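Local structure of major extracellular endoglucanase (Xanthomonas campestris pv. campestris, 4TUF) at residues A[315-324]-A[329-340]. The protein hydrolyses internal beta-1,4-glucosidic linkages in cellulose, lichenin and cereal beta-glucans, the chain here being its family 5 catalytic domain. Residues are numbered along the deposited sequence; the frame is centred on the assembly and turned at random.
Sequences NPNSGDTGGI and WTSVRQDKMTLL
Lys336 and the backbone N of Arg333 take hold of two successive carbonyls, those of Gly323 and Ile324. Lys336 NZ donates to Gly323 O at 2.8 Å; it comes in above the carbonyl plane, 41° out of it, rather than along a lone pair. The same ammonium makes a weak bond to Thr321 O, so a single charge gathers two carbonyls of one bend. Its reach comes from a side chain fully extended beyond CG. Arg333 N, at the N-cap of helix 334-344, meets Ile324 O at 2.8 Å with an almost straight N-H...O angle of 175°. A water links Thr321 O to Arg333 NH1, which also donates to the carbonyl of Lys282, while NH2 forms a salt bridge with Asp335.

Beyond these bonds the side chain of Ile324 packs among Val332, Met337 and Leu340. Ile324 CG2 lies 3.8 Å from Met337 SD and runs beside Val332 CG1, whereas its CD1 meets Leu340 CD1 tip to tip. Tyr311 of strand 309-311 adjoins both Ile324 and Leu340, joining this cluster to the barrel wall.

At the far end, Pro316 lies over one face of the Trp329 indole. Pro316 CD sits 3.7 Å from the centroid of the Trp329 six-membered ring, only 9° off the normal, a CH-pi contact, and CG approaches CE2. Asn315 ND2 stands at the ring edge, 3.7 Å from Trp329 CH2, its amide plane turned steeply against the indole, while OD1 accepts from Phe25 N.

The arrangement illustrates how a beta-alpha loop of a TIM barrel is tied to the helix that follows it: 315-324, in the loop after strand 309-311, passes with Thr321 about 8 Å (side chain to side chain) from the probable nucleophile Glu278, and ends with Ile324 bonded to the N-cap residue of helix 334-344.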
loop_
_atom_site.group_PDB
_atom_site.type_symbol
_atom_site.label_atom_id
_atom_site.label_comp_id
_atom_site.label_asym_id
_atom_site.label_seq_id
_atom_site.Cartn_x
_atom_site.Cartn_y
_atom_site.Cartn_z
ATOM N N ASN A 315 3.072 6.743 -10.486
ATOM C CA ASN A 315 3.478 8.111 -10.737
ATOM C C ASN A 315 4.979 8.328 -10.667
ATOM O O ASN A 315 5.649 7.796 -9.796
ATOM C CB ASN A 315 2.794 9.050 -9.739
ATOM C CG ASN A 315 1.421 8.566 -9.314
ATOM O OD1 ASN A 315 1.286 7.532 -8.674
ATOM N ND2 ASN A 315 0.398 9.320 -9.669
ATOM N N PRO A 316 5.491 9.139 -11.582
ATOM C CA PRO A 316 6.877 9.558 -11.578
ATOM C C PRO A 316 7.233 10.445 -10.423
ATOM O O PRO A 316 8.353 10.385 -9.944
ATOM C CB PRO A 316 6.991 10.347 -12.862
ATOM C CG PRO A 316 5.619 10.642 -13.259
ATOM C CD PRO A 316 4.882 9.439 -12.868
ATOM N N ASN A 317 6.321 11.335 -10.061
ATOM C CA ASN A 317 6.657 12.382 -9.129
ATOM C C ASN A 317 6.541 11.902 -7.706
ATOM O O ASN A 317 5.833 12.481 -6.888
ATOM C CB ASN A 317 5.760 13.596 -9.351
ATOM C CG ASN A 317 4.305 13.298 -9.083
ATOM O OD1 ASN A 317 3.883 12.150 -9.121
ATOM N ND2 ASN A 317 3.530 14.333 -8.807
ATOM N N SER A 318 7.290 10.854 -7.407
ATOM C CA SER A 318 7.452 10.421 -6.046
ATOM C C SER A 318 8.907 10.678 -5.766
ATOM O O SER A 318 9.775 10.161 -6.461
ATOM C CB SER A 318 7.126 8.939 -5.905
ATOM O OG SER A 318 8.209 8.125 -6.312
ATOM N N GLY A 319 9.183 11.483 -4.751
ATOM C CA GLY A 319 10.559 11.799 -4.457
ATOM C C GLY A 319 11.264 10.530 -4.048
ATOM O O GLY A 319 10.758 9.756 -3.236
ATOM N N ASP A 320 12.447 10.325 -4.606
ATOM C CA ASP A 320 13.328 9.252 -4.181
ATOM C C ASP A 320 13.096 7.883 -4.803
ATOM O O ASP A 320 13.871 6.976 -4.536
ATOM C CB ASP A 320 13.323 9.128 -2.654
ATOM N N THR A 321 12.091 7.707 -5.654
ATOM C CA THR A 321 12.062 6.428 -6.369
ATOM C C THR A 321 11.761 6.539 -7.864
ATOM O O THR A 321 12.180 5.689 -8.648
ATOM C CB THR A 321 11.012 5.457 -5.759
ATOM O OG1 THR A 321 9.722 6.085 -5.716
ATOM C CG2 THR A 321 11.422 5.032 -4.363
ATOM N N GLY A 322 11.031 7.574 -8.261
ATOM C CA GLY A 322 10.462 7.597 -9.593
ATOM C C GLY A 322 9.344 6.571 -9.638
ATOM O O GLY A 322 8.906 6.070 -8.599
ATOM N N GLY A 323 8.875 6.244 -10.834
ATOM C CA GLY A 323 7.767 5.318 -10.957
ATOM C C GLY A 323 7.872 4.400 -12.157
ATOM O O GLY A 323 8.960 4.134 -12.661
ATOM N N ILE A 324 6.728 3.899 -12.603
ATOM C CA ILE A 324 6.668 3.095 -13.809
ATOM C C ILE A 324 6.710 4.031 -15.021
ATOM O O ILE A 324 7.375 3.748 -16.017
ATOM C CB ILE A 324 5.407 2.220 -13.830
ATOM C CG1 ILE A 324 5.400 1.286 -12.620
ATOM C CG2 ILE A 324 5.341 1.397 -15.092
ATOM C CD1 ILE A 324 6.573 0.333 -12.585
ATOM N N TRP A 329 5.159 11.419 -18.354
ATOM C CA TRP A 329 3.869 10.821 -18.012
ATOM C C TRP A 329 3.306 9.914 -19.099
ATOM O O TRP A 329 2.130 9.554 -19.057
ATOM C CB TRP A 329 2.857 11.915 -17.675
ATOM C CG TRP A 329 3.030 12.418 -16.296
ATOM C CD1 TRP A 329 3.797 13.474 -15.894
ATOM C CD2 TRP A 329 2.448 11.865 -15.113
ATOM N NE1 TRP A 329 3.718 13.617 -14.526
ATOM C CE2 TRP A 329 2.896 12.640 -14.025
ATOM C CE3 TRP A 329 1.589 10.791 -14.868
ATOM C CZ2 TRP A 329 2.514 12.373 -12.714
ATOM C CZ3 TRP A 329 1.209 10.528 -13.566
ATOM C CH2 TRP A 329 1.669 11.317 -12.504
ATOM N N THR A 330 4.147 9.533 -20.058
ATOM C CA THR A 330 3.711 8.668 -21.146
ATOM C C THR A 330 4.646 7.480 -21.355
ATOM O O THR A 330 4.201 6.401 -21.731
ATOM C CB THR A 330 3.595 9.449 -22.469
ATOM O OG1 THR A 330 4.770 10.244 -22.663
ATOM C CG2 THR A 330 2.385 10.363 -22.441
ATOM N N SER A 331 5.937 7.676 -21.108
ATOM C CA SER A 331 6.930 6.635 -21.374
ATOM C C SER A 331 7.044 5.648 -20.211
ATOM O O SER A 331 7.019 6.040 -19.043
ATOM C CB SER A 331 8.292 7.262 -21.663
ATOM O OG SER A 331 8.183 8.288 -22.635
ATOM N N VAL A 332 7.181 4.367 -20.540
ATOM C CA VAL A 332 7.199 3.317 -19.528
ATOM C C VAL A 332 8.601 2.761 -19.288
ATOM O O VAL A 332 9.317 2.423 -20.224
ATOM C CB VAL A 332 6.247 2.156 -19.912
ATOM C CG1 VAL A 332 6.380 0.997 -18.929
ATOM C CG2 VAL A 332 4.812 2.647 -19.965
ATOM N N ARG A 333 8.977 2.676 -18.015
ATOM C CA ARG A 333 10.246 2.088 -17.600
ATOM C C ARG A 333 10.231 0.573 -17.784
ATOM O O ARG A 333 9.786 -0.161 -16.907
ATOM C CB ARG A 333 10.540 2.438 -16.137
ATOM C CG ARG A 333 10.810 3.913 -15.875
ATOM C CD ARG A 333 12.002 4.075 -14.941
ATOM N NE ARG A 333 13.143 3.279 -15.399
ATOM C CZ ARG A 333 14.233 3.041 -14.676
ATOM N NH1 ARG A 333 14.344 3.538 -13.451
ATOM N NH2 ARG A 333 15.215 2.304 -15.178
ATOM N N GLN A 334 10.736 0.113 -18.922
ATOM C CA GLN A 334 10.628 -1.290 -19.309
ATOM C C GLN A 334 11.375 -2.258 -18.386
ATOM O O GLN A 334 10.948 -3.400 -18.204
ATOM C CB GLN A 334 11.128 -1.464 -20.741
ATOM C CG GLN A 334 10.425 -0.570 -21.748
ATOM C CD GLN A 334 8.995 -0.993 -22.001
ATOM O OE1 GLN A 334 8.658 -2.172 -21.909
ATOM N NE2 GLN A 334 8.141 -0.029 -22.322
ATOM N N ASP A 335 12.492 -1.819 -17.814
ATOM C CA ASP A 335 13.266 -2.696 -16.943
ATOM C C ASP A 335 12.519 -2.938 -15.634
ATOM O O ASP A 335 12.544 -4.041 -15.086
ATOM C CB ASP A 335 14.665 -2.124 -16.673
ATOM C CG ASP A 335 14.650 -0.633 -16.382
ATOM O OD1 ASP A 335 13.561 -0.067 -16.141
ATOM O OD2 ASP A 335 15.745 -0.026 -16.389
ATOM N N LYS A 336 11.847 -1.903 -15.145
ATOM C CA LYS A 336 11.003 -2.040 -13.974
ATOM C C LYS A 336 9.865 -3.020 -14.245
ATOM O O LYS A 336 9.517 -3.827 -13.380
ATOM C CB LYS A 336 10.446 -0.682 -13.546
ATOM C CG LYS A 336 11.404 0.142 -12.700
ATOM C CD LYS A 336 10.722 1.380 -12.160
ATOM C CE LYS A 336 11.673 2.222 -11.332
ATOM N NZ LYS A 336 11.003 3.451 -10.820
ATOM N N MET A 337 9.296 -2.959 -15.447
ATOM C CA MET A 337 8.220 -3.877 -15.807
ATOM C C MET A 337 8.718 -5.315 -15.955
ATOM O O MET A 337 8.012 -6.260 -15.608
ATOM C CB MET A 337 7.523 -3.427 -17.094
ATOM C CG MET A 337 6.572 -2.255 -16.899
ATOM S SD MET A 337 5.551 -2.392 -15.404
ATOM C CE MET A 337 4.562 -3.837 -15.778
ATOM N N THR A 338 9.938 -5.483 -16.456
ATOM C CA THR A 338 10.499 -6.818 -16.624
ATOM C C THR A 338 10.787 -7.439 -15.259
ATOM O O THR A 338 10.654 -8.648 -15.075
ATOM C CB THR A 338 11.775 -6.781 -17.485
ATOM O OG1 THR A 338 11.448 -6.270 -18.783
ATOM C CG2 THR A 338 12.372 -8.170 -17.636
ATOM N N LEU A 339 11.158 -6.601 -14.298
ATOM C CA LEU A 339 11.381 -7.046 -12.924
ATOM C C LEU A 339 10.085 -7.520 -12.265
ATOM O O LEU A 339 10.058 -8.547 -11.588
ATOM C CB LEU A 339 11.997 -5.923 -12.092
ATOM C CG LEU A 339 12.259 -6.231 -10.618
ATOM C CD1 LEU A 339 13.498 -7.099 -10.463
ATOM C CD2 LEU A 339 12.390 -4.946 -9.824
ATOM N N LEU A 340 9.015 -6.758 -12.462
ATOM C CA LEU A 340 7.728 -7.093 -11.873
ATOM C C LEU A 340 7.147 -8.371 -12.477
ATOM O O LEU A 340 6.590 -9.200 -11.758
ATOM C CB LEU A 340 6.747 -5.930 -12.039
ATOM C CG LEU A 340 7.028 -4.709 -11.160
ATOM C CD1 LEU A 340 6.188 -3.532 -11.598
ATOM C CD2 LEU A 340 6.753 -5.033 -9.704
HETATM O O HOH W 1 13.257 5.721 -11.670
#